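Local coordinates for putative major capsid protein (Cafeteriavirus-dependent mavirus, PDB 6G43) that probably forms the icosahedral shell of this virophage, three copies assembling into a trimeric capsomer built from double jelly-roll subunits, at residues A[67-72]-A[270-275]; A[80-85]-A[258-263]. One frame throughout, in Å; residues are numbered along the deposited sequence.

Contact 1. Residues A[67-72]-A[270-275]; sequences NLTGGA and VQNWVA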
loop_
_atom_site.group_PDB
_atom_site.type_symbol
_atom_site.label_atom_id
_atom_site.label_comp_id
_atom_site.label_asym_id
_atom_site.label_seq_id
_atom_site.Cartn_x
_atom_site.Cartn_y
_atom_site.Cartn_z
ATOM N N ASN A 67 -5.524 18.216 34.527
ATOM C CA ASN A 67 -5.712 18.635 33.130
ATOM C C ASN A 67 -5.875 17.432 32.182
ATOM O O ASN A 67 -6.591 16.490 32.535
ATOM C CB ASN A 67 -4.598 19.601 32.709
ATOM C CG ASN A 67 -4.577 20.859 33.550
ATOM O OD1 ASN A 67 -3.675 21.069 34.355
ATOM N ND2 ASN A 67 -5.587 21.702 33.373
ATOM N N LEU A 68 -5.215 17.429 31.018
ATOM C CA LEU A 68 -5.427 16.383 30.017
ATOM C C LEU A 68 -4.309 15.354 30.024
ATOM O O LEU A 68 -3.134 15.710 30.099
ATOM C CB LEU A 68 -5.567 16.988 28.618
ATOM C CG LEU A 68 -6.679 18.029 28.440
ATOM C CD1 LEU A 68 -6.811 18.396 26.971
ATOM C CD2 LEU A 68 -8.012 17.532 28.988
ATOM N N THR A 69 -4.693 14.080 29.939
ATOM C CA THR A 69 -3.751 12.968 29.871
ATOM C C THR A 69 -4.004 12.199 28.573
ATOM O O THR A 69 -5.156 11.904 28.236
ATOM C CB THR A 69 -3.884 12.042 31.099
ATOM O OG1 THR A 69 -3.557 12.777 32.284
ATOM C CG2 THR A 69 -2.948 10.846 30.995
ATOM N N GLY A 70 -2.923 11.888 27.856
ATOM C CA GLY A 70 -2.996 11.216 26.554
ATOM C C GLY A 70 -3.755 9.905 26.628
ATOM O O GLY A 70 -3.487 9.071 27.501
ATOM N N GLY A 71 -4.711 9.730 25.717
ATOM C CA GLY A 71 -5.615 8.579 25.736
ATOM C C GLY A 71 -5.009 7.218 25.429
ATOM O O GLY A 71 -5.643 6.194 25.690
ATOM N N ALA A 72 -3.798 7.202 24.869
ATOM C CA ALA A 72 -3.080 5.966 24.555
ATOM C C ALA A 72 -1.727 5.945 25.272
ATOM O O ALA A 72 -0.682 6.115 24.631
ATOM C CB ALA A 72 -2.898 5.837 23.047
ATOM N N VAL A 270 3.423 8.783 29.522
ATOM C CA VAL A 270 2.175 9.520 29.297
ATOM C C VAL A 270 2.464 10.921 28.762
ATOM O O VAL A 270 3.558 11.447 28.957
ATOM C CB VAL A 270 1.345 9.652 30.600
ATOM C CG1 VAL A 270 1.033 8.280 31.183
ATOM C CG2 VAL A 270 2.060 10.512 31.637
ATOM N N GLN A 271 1.473 11.509 28.091
ATOM C CA GLN A 271 1.458 12.938 27.766
ATOM C C GLN A 271 0.519 13.629 28.742
ATOM O O GLN A 271 -0.592 13.149 28.955
ATOM C CB GLN A 271 0.931 13.168 26.352
ATOM C CG GLN A 271 1.837 12.677 25.245
ATOM C CD GLN A 271 1.244 12.933 23.872
ATOM O OE1 GLN A 271 0.306 12.251 23.461
ATOM N NE2 GLN A 271 1.784 13.915 23.156
ATOM N N ASN A 272 0.954 14.746 29.323
ATOM C CA ASN A 272 0.102 15.551 30.209
ATOM C C ASN A 272 0.230 17.033 29.875
ATOM O O ASN A 272 1.325 17.586 29.943
ATOM C CB ASN A 272 0.459 15.317 31.678
ATOM C CG ASN A 272 -0.536 15.966 32.628
ATOM O OD1 ASN A 272 -0.247 16.995 33.237
ATOM N ND2 ASN A 272 -1.720 15.376 32.743
ATOM N N TRP A 273 -0.893 17.671 29.539
ATOM C CA TRP A 273 -0.896 19.071 29.101
ATOM C C TRP A 273 -2.188 19.803 29.459
ATOM O O TRP A 273 -3.232 19.180 29.665
ATOM C CB TRP A 273 -0.637 19.148 27.588
ATOM C CG TRP A 273 -1.781 18.715 26.700
ATOM C CD1 TRP A 273 -2.667 19.527 26.052
ATOM C CD2 TRP A 273 -2.136 17.373 26.347
ATOM N NE1 TRP A 273 -3.557 18.776 25.323
ATOM C CE2 TRP A 273 -3.256 17.450 25.486
ATOM C CE3 TRP A 273 -1.621 16.111 26.676
ATOM C CZ2 TRP A 273 -3.872 16.311 24.952
ATOM C CZ3 TRP A 273 -2.234 14.976 26.142
ATOM C CH2 TRP A 273 -3.348 15.086 25.290
ATOM N N VAL A 274 -2.092 21.131 29.527
ATOM C CA VAL A 274 -3.231 22.003 29.799
ATOM C C VAL A 274 -4.028 22.202 28.514
ATOM O O VAL A 274 -3.454 22.498 27.466
ATOM C CB VAL A 274 -2.768 23.383 30.324
ATOM C CG1 VAL A 274 -3.957 24.316 30.548
ATOM C CG2 VAL A 274 -1.965 23.226 31.610
ATOM N N ALA A 275 -5.350 22.053 28.602
ATOM C CA ALA A 275 -6.227 22.251 27.453
ATOM C C ALA A 275 -6.196 23.721 27.014
ATOM O O ALA A 275 -6.259 24.614 27.864
ATOM C CB ALA A 275 -7.646 21.834 27.800
HETATM O O HOH W 1 -0.807 9.437 27.955
#
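Leu-68 lies over the indole of Trp-273, its CB 4.0 Å from the centroid of the six-membered ring and close to the ring normal, a CH-pi contact. Leu-68 CD1 meets Ala-275 CB at 3.6 Å. Trp-273 has CG between its backbone N and carbonyl carbon (chi1 73°), which lays the ring back under its cross-strand partner. The backbones of these two residues bond each other both ways: Leu-68 N reaches Trp-273 O, and Trp-273 N reaches Leu-68 O, each at 3.0 Å. This is the hydrogen-bonded pair of a short antiparallel ladder in the N-terminal jelly roll of a double jelly-roll capsid protein. Next along, Thr-69 and Asn-272 form a non-hydrogen-bonded pair with side chains on the opposite face, where Asn-272 ND2 donates to Thr-69 OG1 (3.2 Å) with the hydroxyl oxygen near the amide plane. The same nitrogen also bonds Gly-66 O, so two acceptors hold the amide. Gly-70 N donates to Gln-271 O at 2.9 Å, and beyond it a water takes the N-H of Gln-271 and donates to Gly-70 O. Trp-273 NE1 bonds Tyr-21 OH of the second subunit, and the Tyr-21 side chain also packs on Leu-68.

Contact 2. Residues A[80-85]-A[258-263]; sequences TAEIKN and EVDITG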
loop_
_atom_site.group_PDB
_atom_site.type_symbol
_atom_site.label_atom_id
_atom_site.label_comp_id
_atom_site.label_asym_id
_atom_site.label_seq_id
_atom_site.Cartn_x
_atom_site.Cartn_y
_atom_site.Cartn_z
ATOM N N THR A 80 17.351 -7.960 29.374
ATOM C CA THR A 80 18.313 -8.821 28.685
ATOM C C THR A 80 17.753 -10.242 28.598
ATOM O O THR A 80 17.237 -10.771 29.585
ATOM C CB THR A 80 19.668 -8.849 29.416
ATOM O OG1 THR A 80 20.214 -7.526 29.468
ATOM C CG2 THR A 80 20.663 -9.765 28.700
ATOM N N ALA A 81 17.859 -10.842 27.413
ATOM C CA ALA A 81 17.432 -12.219 27.171
ATOM C C ALA A 81 18.644 -13.059 26.796
ATOM O O ALA A 81 19.329 -12.746 25.822
ATOM C CB ALA A 81 16.404 -12.263 26.053
ATOM N N GLU A 82 18.914 -14.103 27.582
ATOM C CA GLU A 82 19.964 -15.071 27.275
ATOM C C GLU A 82 19.324 -16.297 26.635
ATOM O O GLU A 82 18.440 -16.905 27.232
ATOM C CB GLU A 82 20.724 -15.482 28.542
ATOM C CG GLU A 82 21.891 -16.433 28.280
ATOM C CD GLU A 82 22.819 -16.602 29.472
ATOM O OE1 GLU A 82 22.351 -16.493 30.628
ATOM O OE2 GLU A 82 24.023 -16.856 29.249
ATOM N N ILE A 83 19.772 -16.647 25.429
ATOM C CA ILE A 83 19.269 -17.813 24.694
ATOM C C ILE A 83 20.356 -18.888 24.693
ATOM O O ILE A 83 21.445 -18.648 24.183
ATOM C CB ILE A 83 18.894 -17.443 23.238
ATOM C CG1 ILE A 83 17.830 -16.333 23.223
ATOM C CG2 ILE A 83 18.381 -18.665 22.481
ATOM C CD1 ILE A 83 17.609 -15.690 21.869
ATOM N N LYS A 84 20.048 -20.061 25.254
ATOM C CA LYS A 84 20.997 -21.183 25.352
ATOM C C LYS A 84 20.618 -22.351 24.438
ATOM O O LYS A 84 19.508 -22.402 23.902
ATOM C CB LYS A 84 21.079 -21.687 26.797
ATOM C CG LYS A 84 21.623 -20.676 27.791
ATOM C CD LYS A 84 21.616 -21.245 29.202
ATOM C CE LYS A 84 21.864 -20.167 30.245
ATOM N NZ LYS A 84 21.702 -20.693 31.629
ATOM N N ASN A 85 21.563 -23.283 24.293
ATOM C CA ASN A 85 21.422 -24.500 23.476
ATOM C C ASN A 85 21.385 -24.237 21.964
ATOM O O ASN A 85 20.776 -25.006 21.219
ATOM C CB ASN A 85 20.204 -25.348 23.904
ATOM C CG ASN A 85 20.159 -25.616 25.401
ATOM O OD1 ASN A 85 21.188 -25.650 26.076
ATOM N ND2 ASN A 85 18.955 -25.818 25.926
ATOM N N GLU A 258 16.636 -22.837 25.772
ATOM C CA GLU A 258 16.394 -22.379 27.141
ATOM C C GLU A 258 16.665 -20.882 27.170
ATOM O O GLU A 258 17.729 -20.438 26.734
ATOM C CB GLU A 258 17.311 -23.112 28.125
ATOM C CG GLU A 258 17.029 -22.826 29.596
ATOM C CD GLU A 258 18.066 -23.435 30.527
ATOM O OE1 GLU A 258 18.346 -24.649 30.399
ATOM O OE2 GLU A 258 18.596 -22.703 31.394
ATOM N N VAL A 259 15.703 -20.111 27.678
ATOM C CA VAL A 259 15.787 -18.647 27.680
ATOM C C VAL A 259 15.512 -18.081 29.082
ATOM O O VAL A 259 14.621 -18.555 29.785
ATOM C CB VAL A 259 14.828 -18.025 26.635
ATOM C CG1 VAL A 259 14.973 -16.509 26.590
ATOM C CG2 VAL A 259 15.098 -18.591 25.247
ATOM N N ASP A 260 16.293 -17.069 29.467
ATOM C CA ASP A 260 16.174 -16.403 30.769
ATOM C C ASP A 260 16.077 -14.891 30.573
ATOM O O ASP A 260 16.906 -14.308 29.873
ATOM C CB ASP A 260 17.398 -16.695 31.652
ATOM C CG ASP A 260 17.623 -18.178 31.889
ATOM O OD1 ASP A 260 16.634 -18.914 32.092
ATOM O OD2 ASP A 260 18.800 -18.608 31.888
ATOM N N ILE A 261 15.080 -14.272 31.205
ATOM C CA ILE A 261 14.958 -12.814 31.260
ATOM C C ILE A 261 15.670 -12.302 32.516
ATOM O O ILE A 261 15.388 -12.772 33.622
ATOM C CB ILE A 261 13.479 -12.361 31.303
ATOM C CG1 ILE A 261 12.666 -12.996 30.167
ATOM C CG2 ILE A 261 13.376 -10.843 31.226
ATOM C CD1 ILE A 261 13.155 -12.681 28.764
ATOM N N THR A 262 16.581 -11.345 32.334
ATOM C CA THR A 262 17.249 -10.649 33.442
ATOM C C THR A 262 17.208 -9.135 33.228
ATOM O O THR A 262 16.912 -8.659 32.129
ATOM C CB THR A 262 18.718 -11.090 33.593
ATOM O OG1 THR A 262 19.428 -10.841 32.372
ATOM C CG2 THR A 262 18.807 -12.576 33.936
ATOM N N GLY A 263 17.508 -8.395 34.294
ATOM C CA GLY A 263 17.553 -6.928 34.272
ATOM C C GLY A 263 16.280 -6.231 33.814
ATOM O O GLY A 263 16.345 -5.152 33.217
#
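Lys-84 and Glu-258 run side by side from neighbouring strands, and the lysine ammonium faces two carboxylates of the other strand, both on one side of it. Its NZ makes a salt bridge of 3.6 Å to Asp-260 OD2 and a longer one of 3.7 Å to Glu-258 OE2. The lysine chain is extended beyond CG, and with CG anti to the carbonyl carbon (chi1 -64°) it carries the ammonium across to the acids of the other strand. Glu-82 adds a third acid on this face, its OE1 4.3 Å from Asp-260 OD2; the nearby lysine would be expected to ease that like-charge approach.

Backbone donors and acceptors are paired in turn at the three hydrogen-bonded positions. Thr-80 and Thr-262 exchange two bonds, the one from Thr-262 N to Thr-80 O (2.9 Å) being almost straight at 175°. Glu-82 and Asp-260 do likewise. At the last pair Lys-84 N reaches Glu-258 O at 2.8 Å, but the return bond from Glu-258 N to Lys-84 O is weak at 3.5 Å, so the ladder slackens here. Thr-80 OG1 is taken up by Asp-199, and Asn-85 ND2 makes a weak bond to the carbonyl of Asp-256.

The other face is apolar: Ile-83 CG1 meets Val-259 CG2 at 4.1 Å, Ala-81 CB approaches Ile-261 CD1, and Ile-242 of strand 242-244 packs on Ala-81, Ile-83 and Val-259. Strands 68-84 and 258-273 are here antiparallel neighbours with a polar and an apolar face, in what is probably the N-terminal half of a hexon-like double jelly roll.

From the N terminus the chain enters strand 68-84 at its first half of contact 1, runs along it and leaves through the first half of contact 2. It then makes an excursion of 172 residues, with 42 in strands and 19 in helices, before returning at 258-263 to close the inner loop. Strand 258-273 continues back antiparallel to its partner until 270-275 closes the outer loop, so contact 2 is nested inside contact 1. The two contacts are ties near opposite ends of one strand pair, with centres about 37 Å apart and nearest atoms about 19 Å. Contact 1 lies beside a neighbouring subunit, whereas no other chain of the assembly touches the segments of contact 2.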